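Nonribosomal peptide synthase (Streptomyces sp. MJ635-86F5, PDB 5JJP) probably activates aliphatic beta-amino acids by ATP-dependent adenylation, as a member of the ANL superfamily of adenylate-forming enzymes. Local coordinates at residues A[58-61]-A[62-66]; A[112-115]-A[116-120]; A[123-126]-A[127-131]; A[202-205]-A[206-209]; A[400-404]-A[405-409]. All coordinates share one frame; numbering follows the deposited sequence.

Contact 1. Residues A[58-61]-A[62-66]; sequences RFVS and YRQLE
The Gln64 side chain folds back over Ser61, its CG lying 3.2 Å from Ser61 OG and its amide oxygen reaching the backbone beyond. With CG beside its own backbone N (chi1 -68°) and the chain extended from there, Gln64 OE1 meets Ser61 N at 2.9 Å. The bond is almost straight at hydrogen, 173°, and enters on a lone pair in the plane of the amide carbonyl. In return Ser61 OG accepts from Gln64 N at 3.1 Å; a chi1 of 67° sets this oxygen between the serine's backbone N and carbonyl carbon, facing the first turn of the helix. The Ser61 carbonyl then starts the regular ladder by accepting from Leu65 N at 2.8 Å. Beside these polar links runs an apolar edge: Val60 CG1 lies 3.7 Å from Gln64 CB and 4.2 Å from Leu65 CB, covering the aliphatic base of the glutamine. Tyr62 turns away from the strand, and its OH bonds to the carbonyls of Leu242 and Ala246. Leu65 leads toward Val98 and Leu102 of helix 95-107. The strand continues antiparallel to 46-51 up to the point where the chain turns into helix 62-77. The reciprocal pairing of side chain and backbone between Ser61 and Gln64 is a capping box, with Ser61 as N-cap.

Contact 2. Residues A[112-115]-A[116-120]; sequences IPTI and PETPV
Ile115 O receives two hydrogen bonds from one residue, from Thr118 OG1 at 2.9 Å and from Thr118 N, also at 2.9 Å. Both donors come from the same face of the carbonyl plane, the hydroxyl tilted only 24° from it and the amide standing well above. Thr118 OG1 is brought there because it sits beside its own backbone N (chi1 -61°), and it also lies 3.3 Å from Ile115 CG1. The amide bond closes a type I beta turn from Ile115 to Thr118, which carries the chain out of strand 111-114, an outermost strand of a mixed five-stranded sheet, toward helix 120-130. Pro116 takes the second place in the turn, and its CD lies 3.3 Å from Ile115 CB, a closeness set largely by the peptide bond that joins them. At the far end of the isoleucine, CD1 meets Glu117 OE1 at 3.5 Å, the two side chains crossing at about a right angle. On the strand side Thr114 CG2 lies 3.9 Å from Thr118 OG1. Farther out, Phe229 and Ser230 touch Ile115, Glu90 of strand 87-90 touches Pro116, and Arg143 bonds to Thr118 O.

Contact 3. Residues A[123-126]-A[127-131]; sequences LRTI and IGMAA
The later turns of helix 120-130 bring Ile127 back against Leu123, and Met129 against Thr125, in the four-residue spacing of an alpha-helix. Ile127 N donates to Leu123 O at 3.0 Å, and the same step recurs from Gly128 to Arg124, Met129 to Thr125 and Ala130 to Ile126. The Ile127 side chain runs past the acceptor of the first bond. CG1, held beside the backbone N by a chi1 of -67°, comes to 3.3 Å from Leu123 O, and CD1 runs on to 4.2 Å from Leu123 CG, where the two branched side chains cross obliquely. A glycine in place of Ile127 would take away CG1 and CD1, and a gap would probably open between Leu123 and the Pro147 and Leu150 side. On another side of the helix, Thr125 and Met129 lie alongside each other and point the same way. Met129 CG passes 3.3 Å from Thr125 O, while SD approaches Thr125 CG2 at 4.1 Å. The threonine hydroxyl faces back instead, to Gln121 O. The helix ends at Ala130; Ala131, with positive phi, turns the chain out of it, although its N still donates to Ile127 O at 2.8 Å. Around the helix, Leu123 rests on Val88 and Glu90 of strand 87-90, whereas Ile126, Met129 and Ala130 meet Phe186 of strand 181-186, so the helix lies against both strands.

Contact 4. Residues A[202-205]-A[206-209]; sequences RANI and AFHR
Among the polar contacts, Asn204 ND2 comes to 3.2 Å from His208 NE2 one turn on, lying at the edge of the imidazole and in its plane. The amide itself stands nearly upright to that ring, the planes 83° apart. The backbone oxygen, Asn204 O, accepts from His208 N at 3.1 Å, and His208 CD2 also lies 3.1 Å from that oxygen. A leucine in place of Asn204 would remove the amide, and the NE2 edge of this buried ring would probably be left facing carbon instead of a polar group. Among the flat groups, the amide lies beside Phe207, pointing the same way, with the planes 8° apart; Phe207 CD2 is over one face of the imidazole, offset toward its rim. All of this belongs to helix 201-212, which follows strand 196-200 and packs between helices 31-37 and 232-243: His208 touches Tyr34 of the first, and Ala239 and Leu240 of the second. Backbone bonds continue along the helix, Arg209 N donating to Ile205 O at 2.9 Å. On the exposed side the contact is bridged by water, which donates to Arg202 O at 2.9 Å and accepts from Arg209 NH2 at 2.9 Å, the arginine chain being bent at chi3 (-76°) to bring its tip round.

Contact 5. Residues A[400-404]-A[405-409]; sequences ATRAA and LVPDP
Over one face of the Arg402 guanidinium lies Pro407 CD, 3.2 Å above the plane and displaced toward the rim; NH2 is its nearest atom, at 3.3 Å. Obliquely to the same group, Val406 CG1 lies 3.4 Å from Arg402 NH1. The arginine reaches across from the end of helix 398-404 to the short strand 405-407, which pairs with 417-427 at one side of an antiparallel sheet, so the contact is a helix-to-strand junction with an arginine laid over it. CG stands anti to the Arg402 backbone N (chi1 179°) and the chain bends at chi2 (52°), which turns the guanidinium forward along the strand. Val406 CG1 also meets Ala403 O at 3.4 Å, so it lies between the guanidinium and the last turn. On another side, Thr401 CG2 lies 4.2 Å from Leu405 CD1, while the threonine OG1 is bonded to Tyr394 N and Asp397 O. Leu405 and Ala404 both rest on Phe391, and Ala404 also touches Phe419 of strand 417-427. Where the helix gives way to the strand, Leu405 N still donates to Thr401 O at 2.7 Å, almost straight at hydrogen (168°).

Contact 4 is the most deeply buried of the five, its centre about 11 Å from that of the chain, and it pairs flat polar and aromatic groups within one helix. Contacts 2 and 5 are surface junctions where a strand meets a turn or a helix, the first held by two bonds to one carbonyl, the second by a backbone bond and an arginine guanidinium set over a proline CD. Contacts 1 and 3 are partly buried, but a capping box starts the helix in contact 1 whereas aliphatic packing runs along the helix in contact 3. Only contacts 2 and 3 touch: Ile112 CG2 meets Ile126 CG2 at 4.0 Å, joining strand 111-114 to the helix that follows it.

Contact 1. Residues A[58-61]-A[62-66]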
loop_
_atom_site.group_PDB
_atom_site.type_symbol
_atom_site.label_atom_id
_atom_site.label_comp_id
_atom_site.label_asym_id
_atom_site.label_seq_id
_atom_site.Cartn_x
_atom_site.Cartn_y
_atom_site.Cartn_z
ATOM N N ARG A 58 18.320 -14.071 -1.880
ATOM C CA ARG A 58 17.416 -15.199 -2.071
ATOM C C ARG A 58 16.282 -14.693 -2.936
ATOM O O ARG A 58 15.955 -13.527 -2.871
ATOM C CB ARG A 58 16.840 -15.656 -0.724
ATOM C CG ARG A 58 15.767 -16.754 -0.783
ATOM C CD ARG A 58 15.005 -16.836 0.532
ATOM N NE ARG A 58 15.897 -17.202 1.638
ATOM C CZ ARG A 58 15.770 -16.762 2.891
ATOM N NH1 ARG A 58 14.799 -15.914 3.220
ATOM N NH2 ARG A 58 16.643 -17.151 3.826
ATOM N N PHE A 59 15.691 -15.550 -3.766
ATOM C CA PHE A 59 14.576 -15.166 -4.657
ATOM C C PHE A 59 13.399 -16.075 -4.302
ATOM O O PHE A 59 13.581 -17.262 -4.083
ATOM C CB PHE A 59 14.977 -15.308 -6.175
ATOM C CG PHE A 59 16.317 -14.644 -6.541
ATOM C CD1 PHE A 59 17.536 -15.303 -6.316
ATOM C CD2 PHE A 59 16.368 -13.354 -7.103
ATOM C CE1 PHE A 59 18.757 -14.694 -6.636
ATOM C CE2 PHE A 59 17.588 -12.745 -7.427
ATOM C CZ PHE A 59 18.776 -13.417 -7.195
ATOM N N VAL A 60 12.191 -15.537 -4.253
ATOM C CA VAL A 60 11.024 -16.381 -4.208
ATOM C C VAL A 60 10.246 -16.129 -5.492
ATOM O O VAL A 60 9.880 -14.996 -5.793
ATOM C CB VAL A 60 10.176 -16.079 -2.945
ATOM C CG1 VAL A 60 8.945 -16.969 -2.936
ATOM C CG2 VAL A 60 11.000 -16.346 -1.684
ATOM N N SER A 61 10.004 -17.174 -6.262
ATOM C CA SER A 61 9.296 -17.007 -7.504
ATOM C C SER A 61 7.798 -16.810 -7.289
ATOM O O SER A 61 7.275 -17.143 -6.258
ATOM C CB SER A 61 9.528 -18.207 -8.448
ATOM O OG SER A 61 8.933 -19.357 -7.909
ATOM N N TYR A 62 7.117 -16.291 -8.318
ATOM C CA TYR A 62 5.689 -16.217 -8.327
ATOM C C TYR A 62 5.086 -17.529 -7.921
ATOM O O TYR A 62 4.198 -17.568 -7.064
ATOM C CB TYR A 62 5.164 -15.790 -9.711
ATOM C CG TYR A 62 5.160 -14.298 -9.820
ATOM C CD1 TYR A 62 4.063 -13.573 -9.343
ATOM C CD2 TYR A 62 6.259 -13.598 -10.230
ATOM C CE1 TYR A 62 4.066 -12.204 -9.338
ATOM C CE2 TYR A 62 6.243 -12.236 -10.260
ATOM C CZ TYR A 62 5.111 -11.545 -9.802
ATOM O OH TYR A 62 5.034 -10.186 -9.812
ATOM N N ARG A 63 5.593 -18.617 -8.489
ATOM C CA ARG A 63 5.008 -19.923 -8.243
ATOM C C ARG A 63 5.194 -20.325 -6.794
ATOM O O ARG A 63 4.242 -20.844 -6.178
ATOM C CB ARG A 63 5.621 -20.985 -9.128
ATOM C CG ARG A 63 5.021 -22.362 -8.921
ATOM C CD ARG A 63 5.842 -23.465 -9.575
ATOM N NE ARG A 63 6.240 -23.194 -10.945
ATOM C CZ ARG A 63 5.532 -23.468 -12.044
ATOM N NH1 ARG A 63 4.306 -23.963 -11.970
ATOM N NH2 ARG A 63 6.072 -23.215 -13.254
ATOM N N GLN A 64 6.404 -20.098 -6.280
ATOM C CA GLN A 64 6.685 -20.390 -4.915
ATOM C C GLN A 64 5.862 -19.531 -3.968
ATOM O O GLN A 64 5.503 -19.992 -2.911
ATOM C CB GLN A 64 8.163 -20.170 -4.574
ATOM C CG GLN A 64 9.049 -21.175 -5.265
ATOM C CD GLN A 64 10.522 -20.875 -5.122
ATOM O OE1 GLN A 64 10.962 -19.732 -5.256
ATOM N NE2 GLN A 64 11.302 -21.925 -4.961
ATOM N N LEU A 65 5.643 -18.268 -4.325
ATOM C CA LEU A 65 4.943 -17.363 -3.432
ATOM C C LEU A 65 3.490 -17.833 -3.306
ATOM O O LEU A 65 2.966 -17.875 -2.226
ATOM C CB LEU A 65 5.021 -15.928 -3.964
ATOM C CG LEU A 65 4.296 -14.838 -3.173
ATOM C CD1 LEU A 65 4.807 -14.704 -1.759
ATOM C CD2 LEU A 65 4.491 -13.521 -3.899
ATOM N N GLU A 66 2.879 -18.229 -4.415
ATOM C CA GLU A 66 1.551 -18.779 -4.357
ATOM C C GLU A 66 1.486 -20.055 -3.578
ATOM O O GLU A 66 0.512 -20.296 -2.876
ATOM C CB GLU A 66 1.022 -19.068 -5.736
ATOM C CG GLU A 66 0.756 -17.840 -6.535
ATOM C CD GLU A 66 -0.303 -18.058 -7.570
ATOM O OE1 GLU A 66 0.010 -17.956 -8.769
ATOM O OE2 GLU A 66 -1.422 -18.415 -7.164
#

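Contact 2. Residues A[112-115]-A[116-120]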
loop_
_atom_site.group_PDB
_atom_site.type_symbol
_atom_site.label_atom_id
_atom_site.label_comp_id
_atom_site.label_asym_id
_atom_site.label_seq_id
_atom_site.Cartn_x
_atom_site.Cartn_y
_atom_site.Cartn_z
ATOM N N ILE A 112 -4.468 -6.427 9.974
ATOM C CA ILE A 112 -3.931 -5.153 10.403
ATOM C C ILE A 112 -2.443 -5.392 10.389
ATOM O O ILE A 112 -1.974 -6.162 11.221
ATOM C CB ILE A 112 -4.207 -4.792 11.878
ATOM C CG1 ILE A 112 -5.613 -5.128 12.365
ATOM C CG2 ILE A 112 -3.879 -3.359 12.168
ATOM C CD1 ILE A 112 -6.714 -4.614 11.545
ATOM N N PRO A 113 -1.686 -4.691 9.516
ATOM C CA PRO A 113 -0.234 -4.928 9.469
ATOM C C PRO A 113 0.510 -4.154 10.526
ATOM O O PRO A 113 0.245 -2.988 10.754
ATOM C CB PRO A 113 0.150 -4.450 8.069
ATOM C CG PRO A 113 -0.832 -3.359 7.802
ATOM C CD PRO A 113 -2.123 -3.760 8.456
ATOM N N THR A 114 1.451 -4.827 11.164
ATOM C CA THR A 114 2.163 -4.271 12.304
ATOM C C THR A 114 3.630 -4.694 12.187
ATOM O O THR A 114 3.941 -5.674 11.497
ATOM C CB THR A 114 1.415 -4.799 13.560
ATOM O OG1 THR A 114 0.389 -3.860 13.946
ATOM C CG2 THR A 114 2.249 -4.994 14.667
ATOM N N ILE A 115 4.526 -3.999 12.853
ATOM C CA ILE A 115 5.896 -4.491 12.990
ATOM C C ILE A 115 6.268 -4.674 14.444
ATOM O O ILE A 115 5.585 -4.123 15.330
ATOM C CB ILE A 115 6.894 -3.584 12.292
ATOM C CG1 ILE A 115 6.714 -2.127 12.748
ATOM C CG2 ILE A 115 6.688 -3.686 10.781
ATOM C CD1 ILE A 115 7.880 -1.217 12.333
ATOM N N PRO A 116 7.307 -5.498 14.697
ATOM C CA PRO A 116 7.761 -5.732 16.071
ATOM C C PRO A 116 7.996 -4.455 16.881
ATOM O O PRO A 116 7.724 -4.436 18.091
ATOM C CB PRO A 116 9.077 -6.522 15.881
ATOM C CG PRO A 116 8.866 -7.265 14.586
ATOM C CD PRO A 116 8.065 -6.330 13.728
ATOM N N GLU A 117 8.454 -3.401 16.200
ATOM C CA GLU A 117 8.788 -2.129 16.832
ATOM C C GLU A 117 7.576 -1.261 17.086
ATOM O O GLU A 117 7.701 -0.172 17.627
ATOM C CB GLU A 117 9.777 -1.381 15.943
ATOM C CG GLU A 117 11.139 -2.081 15.777
ATOM C CD GLU A 117 11.158 -3.186 14.727
ATOM O OE1 GLU A 117 10.271 -3.242 13.874
ATOM O OE2 GLU A 117 12.071 -4.033 14.773
ATOM N N THR A 118 6.416 -1.668 16.591
ATOM C CA THR A 118 5.197 -0.928 16.872
ATOM C C THR A 118 4.988 -0.919 18.416
ATOM O O THR A 118 4.922 -1.992 19.045
ATOM C CB THR A 118 3.969 -1.590 16.215
ATOM O OG1 THR A 118 4.112 -1.626 14.786
ATOM C CG2 THR A 118 2.705 -0.789 16.539
ATOM N N PRO A 119 4.869 0.274 19.014
ATOM C CA PRO A 119 4.707 0.394 20.464
ATOM C C PRO A 119 3.536 -0.415 21.000
ATOM O O PRO A 119 2.425 -0.372 20.456
ATOM C CB PRO A 119 4.446 1.886 20.668
ATOM C CG PRO A 119 5.064 2.553 19.460
ATOM C CD PRO A 119 4.736 1.589 18.346
ATOM N N VAL A 120 3.799 -1.156 22.066
ATOM C CA VAL A 120 2.812 -2.009 22.678
ATOM C C VAL A 120 1.493 -1.234 23.066
ATOM O O VAL A 120 0.399 -1.775 22.962
ATOM C CB VAL A 120 3.482 -2.788 23.862
ATOM C CG1 VAL A 120 3.772 -1.823 25.012
ATOM C CG2 VAL A 120 2.622 -3.955 24.390
#

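Contact 3. Residues A[123-126]-A[127-131]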
loop_
_atom_site.group_PDB
_atom_site.type_symbol
_atom_site.label_atom_id
_atom_site.label_comp_id
_atom_site.label_asym_id
_atom_site.label_seq_id
_atom_site.Cartn_x
_atom_site.Cartn_y
_atom_site.Cartn_z
ATOM N N LEU A 123 -0.460 -0.989 19.875
ATOM C CA LEU A 123 -0.917 -2.333 19.583
ATOM C C LEU A 123 -2.102 -2.749 20.465
ATOM O O LEU A 123 -3.115 -3.242 19.969
ATOM C CB LEU A 123 0.227 -3.314 19.754
ATOM C CG LEU A 123 -0.095 -4.772 19.472
ATOM C CD1 LEU A 123 -0.610 -4.862 18.055
ATOM C CD2 LEU A 123 1.150 -5.625 19.643
ATOM N N ARG A 124 -2.022 -2.466 21.750
ATOM C CA ARG A 124 -3.163 -2.717 22.654
ATOM C C ARG A 124 -4.396 -1.867 22.319
ATOM O O ARG A 124 -5.537 -2.351 22.446
ATOM C CB ARG A 124 -2.785 -2.520 24.119
ATOM C CG ARG A 124 -2.029 -3.695 24.716
ATOM C CD ARG A 124 -1.910 -3.509 26.245
ATOM N NE ARG A 124 -0.778 -4.252 26.788
ATOM C CZ ARG A 124 0.315 -3.747 27.376
ATOM N NH1 ARG A 124 0.479 -2.443 27.567
ATOM N NH2 ARG A 124 1.255 -4.585 27.792
ATOM N N THR A 125 -4.178 -0.635 21.857
ATOM C CA THR A 125 -5.292 0.202 21.373
ATOM C C THR A 125 -5.928 -0.436 20.117
ATOM O O THR A 125 -7.160 -0.535 20.030
ATOM C CB THR A 125 -4.844 1.661 21.087
ATOM O OG1 THR A 125 -4.200 2.201 22.241
ATOM C CG2 THR A 125 -6.018 2.555 20.757
ATOM N N ILE A 126 -5.099 -0.869 19.158
ATOM C CA ILE A 126 -5.604 -1.563 17.963
ATOM C C ILE A 126 -6.486 -2.760 18.361
ATOM O O ILE A 126 -7.520 -2.993 17.781
ATOM C CB ILE A 126 -4.461 -2.163 17.062
ATOM C CG1 ILE A 126 -3.488 -1.117 16.475
ATOM C CG2 ILE A 126 -5.030 -3.021 15.949
ATOM C CD1 ILE A 126 -4.073 0.244 16.216
ATOM N N ILE A 127 -6.002 -3.568 19.297
ATOM C CA ILE A 127 -6.645 -4.814 19.654
ATOM C C ILE A 127 -7.973 -4.559 20.309
ATOM O O ILE A 127 -8.930 -5.255 20.003
ATOM C CB ILE A 127 -5.738 -5.686 20.558
ATOM C CG1 ILE A 127 -4.518 -6.167 19.754
ATOM C CG2 ILE A 127 -6.497 -6.884 21.116
ATOM C CD1 ILE A 127 -3.481 -6.956 20.526
ATOM N N GLY A 128 -8.065 -3.548 21.147
ATOM C CA GLY A 128 -9.347 -3.200 21.743
ATOM C C GLY A 128 -10.342 -2.621 20.742
ATOM O O GLY A 128 -11.522 -2.865 20.837
ATOM N N MET A 129 -9.889 -1.817 19.797
ATOM C CA MET A 129 -10.814 -1.248 18.774
ATOM C C MET A 129 -11.331 -2.271 17.745
ATOM O O MET A 129 -12.513 -2.248 17.401
ATOM C CB MET A 129 -10.161 -0.085 18.027
ATOM C CG MET A 129 -9.815 1.062 18.965
ATOM S SD MET A 129 -9.178 2.469 18.098
ATOM C CE MET A 129 -10.678 3.029 17.248
ATOM N N ALA A 130 -10.454 -3.186 17.308
ATOM C CA ALA A 130 -10.766 -4.089 16.208
ATOM C C ALA A 130 -11.104 -5.507 16.676
ATOM O O ALA A 130 -11.623 -6.280 15.904
ATOM C CB ALA A 130 -9.585 -4.149 15.267
ATOM N N ALA A 131 -10.730 -5.865 17.909
ATOM C CA ALA A 131 -11.035 -7.188 18.511
ATOM C C ALA A 131 -10.672 -8.325 17.555
ATOM O O ALA A 131 -11.504 -9.079 17.151
ATOM C CB ALA A 131 -12.495 -7.281 18.963
#

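Contact 4. Residues A[202-205]-A[206-209]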
loop_
_atom_site.group_PDB
_atom_site.type_symbol
_atom_site.label_atom_id
_atom_site.label_comp_id
_atom_site.label_asym_id
_atom_site.label_seq_id
_atom_site.Cartn_x
_atom_site.Cartn_y
_atom_site.Cartn_z
ATOM N N ARG A 202 -12.444 -4.898 -3.443
ATOM C CA ARG A 202 -12.890 -4.203 -4.633
ATOM C C ARG A 202 -12.159 -2.874 -4.744
ATOM O O ARG A 202 -11.709 -2.484 -5.824
ATOM C CB ARG A 202 -14.397 -4.059 -4.480
ATOM C CG ARG A 202 -15.098 -3.062 -5.354
ATOM C CD ARG A 202 -16.613 -3.082 -5.158
ATOM N NE ARG A 202 -17.077 -2.355 -3.989
ATOM C CZ ARG A 202 -18.369 -2.041 -3.765
ATOM N NH1 ARG A 202 -19.310 -2.376 -4.622
ATOM N NH2 ARG A 202 -18.740 -1.409 -2.658
ATOM N N ALA A 203 -12.043 -2.160 -3.625
ATOM C CA ALA A 203 -11.524 -0.795 -3.662
ATOM C C ALA A 203 -10.056 -0.820 -3.956
ATOM O O ALA A 203 -9.563 0.018 -4.714
ATOM C CB ALA A 203 -11.776 -0.063 -2.369
ATOM N N ASN A 204 -9.337 -1.714 -3.306
ATOM C CA ASN A 204 -7.909 -1.751 -3.515
ATOM C C ASN A 204 -7.554 -2.302 -4.889
ATOM O O ASN A 204 -6.645 -1.811 -5.557
ATOM C CB ASN A 204 -7.156 -2.461 -2.380
ATOM C CG ASN A 204 -5.680 -2.084 -2.361
ATOM O OD1 ASN A 204 -5.320 -0.877 -2.427
ATOM N ND2 ASN A 204 -4.840 -3.064 -2.372
ATOM N N ILE A 205 -8.349 -3.250 -5.359
ATOM C CA ILE A 205 -8.208 -3.737 -6.733
ATOM C C ILE A 205 -8.421 -2.587 -7.718
ATOM O O ILE A 205 -7.687 -2.452 -8.715
ATOM C CB ILE A 205 -9.142 -4.914 -6.993
ATOM C CG1 ILE A 205 -8.614 -6.166 -6.290
ATOM C CG2 ILE A 205 -9.223 -5.223 -8.483
ATOM C CD1 ILE A 205 -9.630 -7.255 -6.174
ATOM N N ALA A 206 -9.344 -1.698 -7.397
ATOM C CA ALA A 206 -9.649 -0.587 -8.339
ATOM C C ALA A 206 -8.465 0.369 -8.402
ATOM O O ALA A 206 -8.154 0.906 -9.427
ATOM C CB ALA A 206 -10.917 0.142 -7.912
ATOM N N PHE A 207 -7.810 0.553 -7.266
ATOM C CA PHE A 207 -6.624 1.306 -7.203
ATOM C C PHE A 207 -5.520 0.737 -8.151
ATOM O O PHE A 207 -4.976 1.449 -8.952
ATOM C CB PHE A 207 -6.118 1.353 -5.795
ATOM C CG PHE A 207 -4.839 2.103 -5.664
ATOM C CD1 PHE A 207 -4.810 3.468 -5.814
ATOM C CD2 PHE A 207 -3.621 1.425 -5.465
ATOM C CE1 PHE A 207 -3.606 4.172 -5.761
ATOM C CE2 PHE A 207 -2.436 2.115 -5.395
ATOM C CZ PHE A 207 -2.428 3.490 -5.532
ATOM N N HIS A 208 -5.170 -0.535 -7.996
ATOM C CA HIS A 208 -4.124 -1.129 -8.803
ATOM C C HIS A 208 -4.511 -1.105 -10.287
ATOM O O HIS A 208 -3.697 -0.793 -11.126
ATOM C CB HIS A 208 -3.820 -2.526 -8.301
ATOM C CG HIS A 208 -3.239 -2.505 -6.942
ATOM N ND1 HIS A 208 -2.037 -1.887 -6.679
ATOM C CD2 HIS A 208 -3.745 -2.881 -5.748
ATOM C CE1 HIS A 208 -1.794 -1.946 -5.386
ATOM N NE2 HIS A 208 -2.829 -2.522 -4.795
ATOM N N ARG A 209 -5.778 -1.369 -10.583
ATOM C CA ARG A 209 -6.228 -1.306 -11.951
ATOM C C ARG A 209 -5.977 0.066 -12.575
ATOM O O ARG A 209 -5.506 0.176 -13.718
ATOM C CB ARG A 209 -7.722 -1.612 -12.047
ATOM C CG ARG A 209 -8.092 -3.070 -11.999
ATOM C CD ARG A 209 -9.496 -3.187 -12.606
ATOM N NE ARG A 209 -10.464 -2.734 -11.678
ATOM C CZ ARG A 209 -11.380 -1.772 -11.812
ATOM N NH1 ARG A 209 -11.629 -1.120 -12.943
ATOM N NH2 ARG A 209 -12.124 -1.519 -10.721
HETATM O O HOH W 1 -12.509 -3.288 -8.458
#

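Contact 5. Residues A[400-404]-A[405-409]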
loop_
_atom_site.group_PDB
_atom_site.type_symbol
_atom_site.label_atom_id
_atom_site.label_comp_id
_atom_site.label_asym_id
_atom_site.label_seq_id
_atom_site.Cartn_x
_atom_site.Cartn_y
_atom_site.Cartn_z
ATOM N N ALA A 400 -18.034 9.160 12.139
ATOM C CA ALA A 400 -16.844 9.612 11.414
ATOM C C ALA A 400 -16.893 9.142 9.949
ATOM O O ALA A 400 -16.445 9.840 9.041
ATOM C CB ALA A 400 -15.589 9.134 12.095
ATOM N N THR A 401 -17.495 7.994 9.691
ATOM C CA THR A 401 -17.633 7.490 8.317
ATOM C C THR A 401 -18.488 8.410 7.483
ATOM O O THR A 401 -18.103 8.801 6.368
ATOM C CB THR A 401 -18.208 6.091 8.337
ATOM O OG1 THR A 401 -17.254 5.248 8.974
ATOM C CG2 THR A 401 -18.484 5.556 6.933
ATOM N N ARG A 402 -19.599 8.855 8.068
ATOM C CA ARG A 402 -20.546 9.720 7.371
ATOM C C ARG A 402 -20.054 11.143 7.160
ATOM O O ARG A 402 -20.435 11.794 6.203
ATOM C CB ARG A 402 -21.918 9.697 8.088
ATOM C CG ARG A 402 -22.982 10.590 7.467
ATOM C CD ARG A 402 -23.197 10.383 5.943
ATOM N NE ARG A 402 -24.155 11.372 5.417
ATOM C CZ ARG A 402 -23.839 12.605 4.990
ATOM N NH1 ARG A 402 -22.576 13.048 4.985
ATOM N NH2 ARG A 402 -24.802 13.398 4.527
ATOM N N ALA A 403 -19.191 11.629 8.014
ATOM C CA ALA A 403 -18.587 12.949 7.786
ATOM C C ALA A 403 -17.549 12.906 6.662
ATOM O O ALA A 403 -17.387 13.860 5.958
ATOM C CB ALA A 403 -17.947 13.489 9.067
ATOM N N ALA A 404 -16.881 11.775 6.475
ATOM C CA ALA A 404 -15.826 11.648 5.440
ATOM C C ALA A 404 -16.419 11.203 4.121
ATOM O O ALA A 404 -16.075 11.758 3.095
ATOM C CB ALA A 404 -14.764 10.689 5.891
ATOM N N LEU A 405 -17.327 10.222 4.147
ATOM C CA LEU A 405 -17.978 9.734 2.938
ATOM C C LEU A 405 -19.378 10.311 2.761
ATOM O O LEU A 405 -20.336 9.824 3.380
ATOM C CB LEU A 405 -18.041 8.210 2.963
ATOM C CG LEU A 405 -16.677 7.513 2.841
ATOM C CD1 LEU A 405 -16.849 6.042 3.104
ATOM C CD2 LEU A 405 -16.075 7.694 1.457
ATOM N N VAL A 406 -19.486 11.318 1.902
ATOM C CA VAL A 406 -20.676 12.096 1.780
ATOM C C VAL A 406 -21.363 11.947 0.436
ATOM O O VAL A 406 -20.727 11.627 -0.577
ATOM C CB VAL A 406 -20.411 13.559 2.066
ATOM C CG1 VAL A 406 -19.654 13.706 3.368
ATOM C CG2 VAL A 406 -19.629 14.191 0.942
ATOM N N PRO A 407 -22.681 12.194 0.416
ATOM C CA PRO A 407 -23.397 12.158 -0.858
ATOM C C PRO A 407 -22.751 13.091 -1.873
ATOM O O PRO A 407 -22.314 14.189 -1.514
ATOM C CB PRO A 407 -24.795 12.693 -0.490
ATOM C CG PRO A 407 -24.963 12.335 0.942
ATOM C CD PRO A 407 -23.584 12.578 1.531
ATOM N N ASP A 408 -22.621 12.617 -3.103
ATOM C CA ASP A 408 -22.076 13.417 -4.182
ATOM C C ASP A 408 -22.719 14.808 -4.169
ATOM O O ASP A 408 -23.912 14.937 -4.392
ATOM C CB ASP A 408 -22.379 12.701 -5.486
ATOM C CG ASP A 408 -21.868 13.417 -6.699
ATOM O OD1 ASP A 408 -21.210 14.461 -6.604
ATOM O OD2 ASP A 408 -22.127 12.895 -7.793
ATOM N N PRO A 409 -21.932 15.858 -3.914
ATOM C CA PRO A 409 -22.555 17.186 -3.814
ATOM C C PRO A 409 -23.183 17.668 -5.134
ATOM O O PRO A 409 -24.104 18.469 -5.105
ATOM C CB PRO A 409 -21.407 18.078 -3.386
ATOM C CG PRO A 409 -20.174 17.349 -3.833
ATOM C CD PRO A 409 -20.488 15.903 -3.662
#